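PDB 2XWG: sortase from Actinomyces oris, which probably joins pilin subunits covalently during fimbrial assembly on the bacterial surface, as a class C sortase, a cysteine transpeptidase. Local coordinates for residues 159-167 / 209-217. Sequence-based numbering, arbitrary orientation.
Sequences MFDNLNQLK and TLITCTPYG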
ATOM      1  N   MET A 159      12.205  -5.642   5.137  1.00 26.48           N
ATOM      2  CA  MET A 159      10.887  -5.207   4.680  1.00 24.20           C
ATOM      3  C   MET A 159      10.131  -4.510   5.791  1.00 27.59           C
ATOM      4  O   MET A 159      10.598  -3.480   6.281  1.00 26.91           O
ATOM      5  CB  MET A 159      10.077  -6.355   4.096  1.00 22.42           C
ATOM      6  CG  MET A 159      10.718  -6.978   2.871  1.00 21.79           C
ATOM      7  SD  MET A 159      11.246  -5.719   1.669  1.00 31.21           S
ATOM      8  CE  MET A 159      11.785  -6.750   0.320  1.00 26.19           C
ATOM      9  N   PHE A 160       8.983  -5.062   6.193  1.00 27.85           N
ATOM     10  CA  PHE A 160       8.092  -4.430   7.201  1.00 27.02           C
ATOM     11  C   PHE A 160       8.173  -5.107   8.585  1.00 30.83           C
ATOM     12  O   PHE A 160       7.212  -5.051   9.390  1.00 27.30           O
ATOM     13  CB  PHE A 160       6.629  -4.490   6.736  1.00 26.68           C
ATOM     14  CG  PHE A 160       6.203  -3.338   5.841  1.00 26.04           C
ATOM     15  CD1 PHE A 160       7.075  -2.317   5.526  1.00 24.23           C
ATOM     16  CD2 PHE A 160       4.919  -3.292   5.321  1.00 25.73           C
ATOM     17  CE1 PHE A 160       6.679  -1.260   4.740  1.00 20.86           C
ATOM     18  CE2 PHE A 160       4.515  -2.239   4.525  1.00 27.53           C
ATOM     19  CZ  PHE A 160       5.398  -1.223   4.235  1.00 22.91           C
ATOM     20  N   ASP A 161       9.306  -5.750   8.861  1.00 30.37           N
ATOM     21  CA  ASP A 161       9.473  -6.475  10.117  1.00 31.12           C
ATOM     22  C   ASP A 161       9.055  -5.603  11.294  1.00 34.29           C
ATOM     23  O   ASP A 161       8.338  -6.043  12.221  1.00 42.07           O
ATOM     24  CB  ASP A 161      10.929  -6.893  10.313  1.00 29.27           C
ATOM     25  CG  ASP A 161      11.272  -8.171   9.601  1.00 29.23           C
ATOM     26  OD1 ASP A 161      10.350  -8.814   9.063  1.00 31.47           O
ATOM     27  OD2 ASP A 161      12.468  -8.541   9.587  1.00 31.33           O
ATOM     28  N   ASN A 162       9.493  -4.361  11.266  1.00 25.79           N
ATOM     29  CA  ASN A 162       9.330  -3.518  12.431  1.00 27.43           C
ATOM     30  C   ASN A 162       8.095  -2.643  12.392  1.00 27.80           C
ATOM     31  O   ASN A 162       8.023  -1.617  13.071  1.00 28.15           O
ATOM     32  CB  ASN A 162      10.592  -2.709  12.644  1.00 29.04           C
ATOM     33  CG  ASN A 162      11.801  -3.598  12.730  1.00 36.35           C
ATOM     34  OD1 ASN A 162      11.787  -4.629  13.431  1.00 36.31           O
ATOM     35  ND2 ASN A 162      12.843  -3.248  11.981  1.00 33.88           N
ATOM     36  N   LEU A 163       7.113  -3.044  11.596  1.00 27.59           N
ATOM     37  CA  LEU A 163       5.852  -2.326  11.605  1.00 27.08           C
ATOM     38  C   LEU A 163       5.280  -2.318  13.021  1.00 34.55           C
ATOM     39  O   LEU A 163       4.650  -1.342  13.424  1.00 42.51           O
ATOM     40  CB  LEU A 163       4.869  -2.966  10.615  1.00 30.76           C
ATOM     41  CG  LEU A 163       4.008  -1.976   9.822  1.00 27.34           C
ATOM     42  CD1 LEU A 163       4.919  -1.006   9.114  1.00 27.24           C
ATOM     43  CD2 LEU A 163       3.123  -2.691   8.827  1.00 27.02           C
ATOM     44  N   ASN A 164       5.516  -3.395  13.781  1.00 29.92           N
ATOM     45  CA  ASN A 164       5.043  -3.496  15.165  1.00 35.99           C
ATOM     46  C   ASN A 164       5.692  -2.545  16.177  1.00 37.62           C
ATOM     47  O   ASN A 164       5.486  -2.720  17.371  1.00 36.44           O
ATOM     48  CB  ASN A 164       5.183  -4.934  15.676  1.00 31.96           C
ATOM     49  CG  ASN A 164       6.613  -5.439  15.580  1.00 35.38           C
ATOM     50  OD1 ASN A 164       7.551  -4.653  15.463  1.00 35.69           O
ATOM     51  ND2 ASN A 164       6.784  -6.751  15.618  1.00 30.63           N
ATOM     52  N   GLN A 165       6.484  -1.568  15.727  1.00 30.29           N
ATOM     53  CA  GLN A 165       7.040  -0.574  16.648  1.00 34.23           C
ATOM     54  C   GLN A 165       6.323   0.754  16.510  1.00 37.27           C
ATOM     55  O   GLN A 165       6.453   1.648  17.357  1.00 40.48           O
ATOM     56  CB  GLN A 165       8.533  -0.378  16.443  1.00 32.97           C
ATOM     57  CG  GLN A 165       9.331  -1.628  16.720  1.00 35.74           C
ATOM     58  CD  GLN A 165      10.787  -1.422  16.432  1.00 41.00           C
ATOM     59  OE1 GLN A 165      11.552  -2.383  16.235  1.00 40.82           O
ATOM     60  NE2 GLN A 165      11.188  -0.150  16.375  1.00 37.16           N
ATOM     61  N   LEU A 166       5.539   0.868  15.446  1.00 34.01           N
ATOM     62  CA  LEU A 166       4.799   2.094  15.188  1.00 39.07           C
ATOM     63  C   LEU A 166       3.698   2.276  16.229  1.00 41.28           C
ATOM     64  O   LEU A 166       3.109   1.292  16.667  1.00 38.40           O
ATOM     65  CB  LEU A 166       4.178   2.040  13.788  1.00 34.30           C
ATOM     66  CG  LEU A 166       5.116   2.221  12.574  1.00 33.54           C
ATOM     67  CD1 LEU A 166       4.288   2.369  11.324  1.00 28.35           C
ATOM     68  CD2 LEU A 166       5.962   3.426  12.746  1.00 26.97           C
ATOM     69  N   LYS A 167       3.425   3.524  16.609  1.00 46.25           N
ATOM     70  CA  LYS A 167       2.215   3.855  17.364  1.00 50.51           C
ATOM     71  C   LYS A 167       1.506   5.092  16.785  1.00 52.91           C
ATOM     72  O   LYS A 167       2.009   5.730  15.850  1.00 51.86           O
ATOM     73  CB  LYS A 167       2.503   4.015  18.872  1.00 55.17           C
ATOM     74  CG  LYS A 167       3.378   5.208  19.253  1.00 56.32           C
ATOM     75  CD  LYS A 167       4.861   4.856  19.289  1.00 59.32           C
ATOM     76  CE  LYS A 167       5.192   3.803  20.344  1.00 60.17           C
ATOM     77  NZ  LYS A 167       4.997   4.252  21.772  1.00 69.11           N
ATOM     78  N   THR A 209      -3.046   2.270   4.387  1.00 32.10           N
ATOM     79  CA  THR A 209      -2.759   1.214   5.351  1.00 34.02           C
ATOM     80  C   THR A 209      -1.525   0.384   4.974  1.00 33.96           C
ATOM     81  O   THR A 209      -1.433  -0.152   3.860  1.00 33.33           O
ATOM     82  CB  THR A 209      -3.947   0.259   5.502  1.00 37.67           C
ATOM     83  OG1 THR A 209      -5.100   1.007   5.899  1.00 44.47           O
ATOM     84  CG2 THR A 209      -3.655  -0.795   6.559  1.00 33.74           C
ATOM     85  N   LEU A 210      -0.586   0.291   5.912  1.00 30.61           N
ATOM     86  CA  LEU A 210       0.540  -0.615   5.814  1.00 27.04           C
ATOM     87  C   LEU A 210       0.160  -1.966   6.426  1.00 31.02           C
ATOM     88  O   LEU A 210      -0.148  -2.054   7.614  1.00 35.11           O
ATOM     89  CB  LEU A 210       1.717  -0.021   6.573  1.00 25.79           C
ATOM     90  CG  LEU A 210       1.967   1.463   6.279  1.00 25.83           C
ATOM     91  CD1 LEU A 210       3.106   1.995   7.111  1.00 23.20           C
ATOM     92  CD2 LEU A 210       2.262   1.697   4.801  1.00 22.02           C
ATOM     93  N   ILE A 211       0.182  -3.035   5.646  1.00 27.51           N
ATOM     94  CA  ILE A 211      -0.170  -4.317   6.227  1.00 29.37           C
ATOM     95  C   ILE A 211       0.972  -5.313   6.181  1.00 31.62           C
ATOM     96  O   ILE A 211       1.637  -5.433   5.175  1.00 29.86           O
ATOM     97  CB  ILE A 211      -1.383  -4.915   5.526  1.00 33.00           C
ATOM     98  CG1 ILE A 211      -1.758  -6.258   6.154  1.00 35.56           C
ATOM     99  CG2 ILE A 211      -1.108  -5.091   4.056  1.00 28.75           C
ATOM    100  CD1 ILE A 211      -3.077  -6.814   5.636  1.00 32.62           C
ATOM    101  N   THR A 212       1.201  -6.023   7.283  1.00 34.80           N
ATOM    102  CA  THR A 212       2.189  -7.093   7.310  1.00 29.05           C
ATOM    103  C   THR A 212       1.631  -8.326   8.031  1.00 34.51           C
ATOM    104  O   THR A 212       0.507  -8.309   8.543  1.00 36.46           O
ATOM    105  CB  THR A 212       3.457  -6.635   8.008  1.00 26.46           C
ATOM    106  OG1 THR A 212       4.454  -7.649   7.893  1.00 28.46           O
ATOM    107  CG2 THR A 212       3.185  -6.409   9.441  1.00 31.14           C
ATOM    108  N   CYS A 213       2.399  -9.408   8.055  1.00 36.47           N
ATOM    109  CA  CYS A 213       1.993 -10.591   8.795  1.00 37.04           C
ATOM    110  C   CYS A 213       2.473 -10.523  10.222  1.00 38.36           C
ATOM    111  O   CYS A 213       3.460  -9.847  10.519  1.00 41.52           O
ATOM    112  CB  CYS A 213       2.545 -11.828   8.130  1.00 35.88           C
ATOM    113  SG  CYS A 213       1.715 -12.086   6.606  1.00 43.65           S
ATOM    114  N   THR A 214       1.768 -11.217  11.107  1.00 35.01           N
ATOM    115  CA  THR A 214       2.096 -11.214  12.530  1.00 34.51           C
ATOM    116  C   THR A 214       1.446 -12.404  13.217  1.00 38.25           C
ATOM    117  O   THR A 214       0.378 -12.859  12.791  1.00 38.42           O
ATOM    118  CB  THR A 214       1.647  -9.914  13.208  1.00 38.50           C
ATOM    119  OG1 THR A 214       2.488  -9.644  14.339  1.00 43.53           O
ATOM    120  CG2 THR A 214       0.194 -10.002  13.643  1.00 35.74           C
ATOM    121  N   PRO A 215       2.115 -12.949  14.252  1.00 45.34           N
ATOM    122  CA  PRO A 215       3.441 -12.518  14.732  1.00 44.47           C
ATOM    123  C   PRO A 215       4.583 -13.114  13.903  1.00 40.65           C
ATOM    124  O   PRO A 215       4.361 -14.059  13.136  1.00 41.13           O
ATOM    125  CB  PRO A 215       3.508 -13.081  16.174  1.00 45.09           C
ATOM    126  CG  PRO A 215       2.228 -13.876  16.379  1.00 42.61           C
ATOM    127  CD  PRO A 215       1.619 -14.106  15.018  1.00 43.94           C
ATOM    128  N   TYR A 216       5.778 -12.549  14.059  1.00 34.05           N
ATOM    129  CA  TYR A 216       6.976 -12.992  13.359  1.00 31.37           C
ATOM    130  C   TYR A 216       7.041 -14.506  13.348  1.00 32.70           C
ATOM    131  O   TYR A 216       6.765 -15.133  14.350  1.00 41.85           O
ATOM    132  CB  TYR A 216       8.200 -12.414  14.073  1.00 32.15           C
ATOM    133  CG  TYR A 216       9.498 -12.416  13.291  1.00 33.67           C
ATOM    134  CD1 TYR A 216      10.258 -13.555  13.188  1.00 28.85           C
ATOM    135  CD2 TYR A 216       9.968 -11.255  12.679  1.00 36.59           C
ATOM    136  CE1 TYR A 216      11.444 -13.566  12.485  1.00 28.96           C
ATOM    137  CE2 TYR A 216      11.175 -11.244  11.969  1.00 32.34           C
ATOM    138  CZ  TYR A 216      11.903 -12.406  11.876  1.00 32.06           C
ATOM    139  OH  TYR A 216      13.101 -12.419  11.199  1.00 29.60           O
ATOM    140  N   GLY A 217       7.350 -15.102  12.206  1.00 27.97           N
ATOM    141  CA  GLY A 217       7.588 -16.529  12.139  1.00 24.96           C
ATOM    142  C   GLY A 217       6.335 -17.370  12.200  1.00 30.29           C
ATOM    143  O   GLY A 217       6.377 -18.579  11.921  1.00 29.43           O
TER
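Thr212 holds OG1 trans to its backbone N (chi1 -174°), which places CG2 between the backbone N and the carbonyl carbon, where it meets Leu163 CD2 at 3.8 Å, while Leu210, its CG set beside the backbone N (chi1 -46°), sends CD1 to within 4.0 Å of Leu163 CD1. Leu163 thus straddles two residues of the strand, and its CD2 also rests on the backbone, 3.5 Å from Leu210 O. Phe160 packs beside it, its CB against Thr212 CB and its ring turning an edge to Ile211 O, 3.9 Å from CD2, while CE2 approaches Leu210 CB at 4.1 Å and Leu163 CD1 lies over one face, offset toward the rim. In the sortase beta-barrel fold, this is how the loop between strands 144-149 and 171-176, with its short 3-10 turn at 163-165, packs on strand 206-214, which carries Cys213, the predicted acyl-thioester nucleophile, near its end; Ile105 and Ile107 extend the apolar layer around Leu210. Thr212 OG1 is buried and satisfied outside this pair of segments, hydrogen-bonded to Thr152 OG1 and Gly150 O near the predicted catalytic His151. With an alanine here, OG1 and CG2 are both gone, which would probably leave Gly150 O and Thr152 OG1 without that hydroxyl partner and open a gap beside Leu163 CD2. Farther along, the Asp161 carboxylate, its OD1 hydrogen-bonded to Gly153 N, meets the edge of the Tyr216 ring, with OD2 3.8 Å from CE2 and the two planes 59° apart.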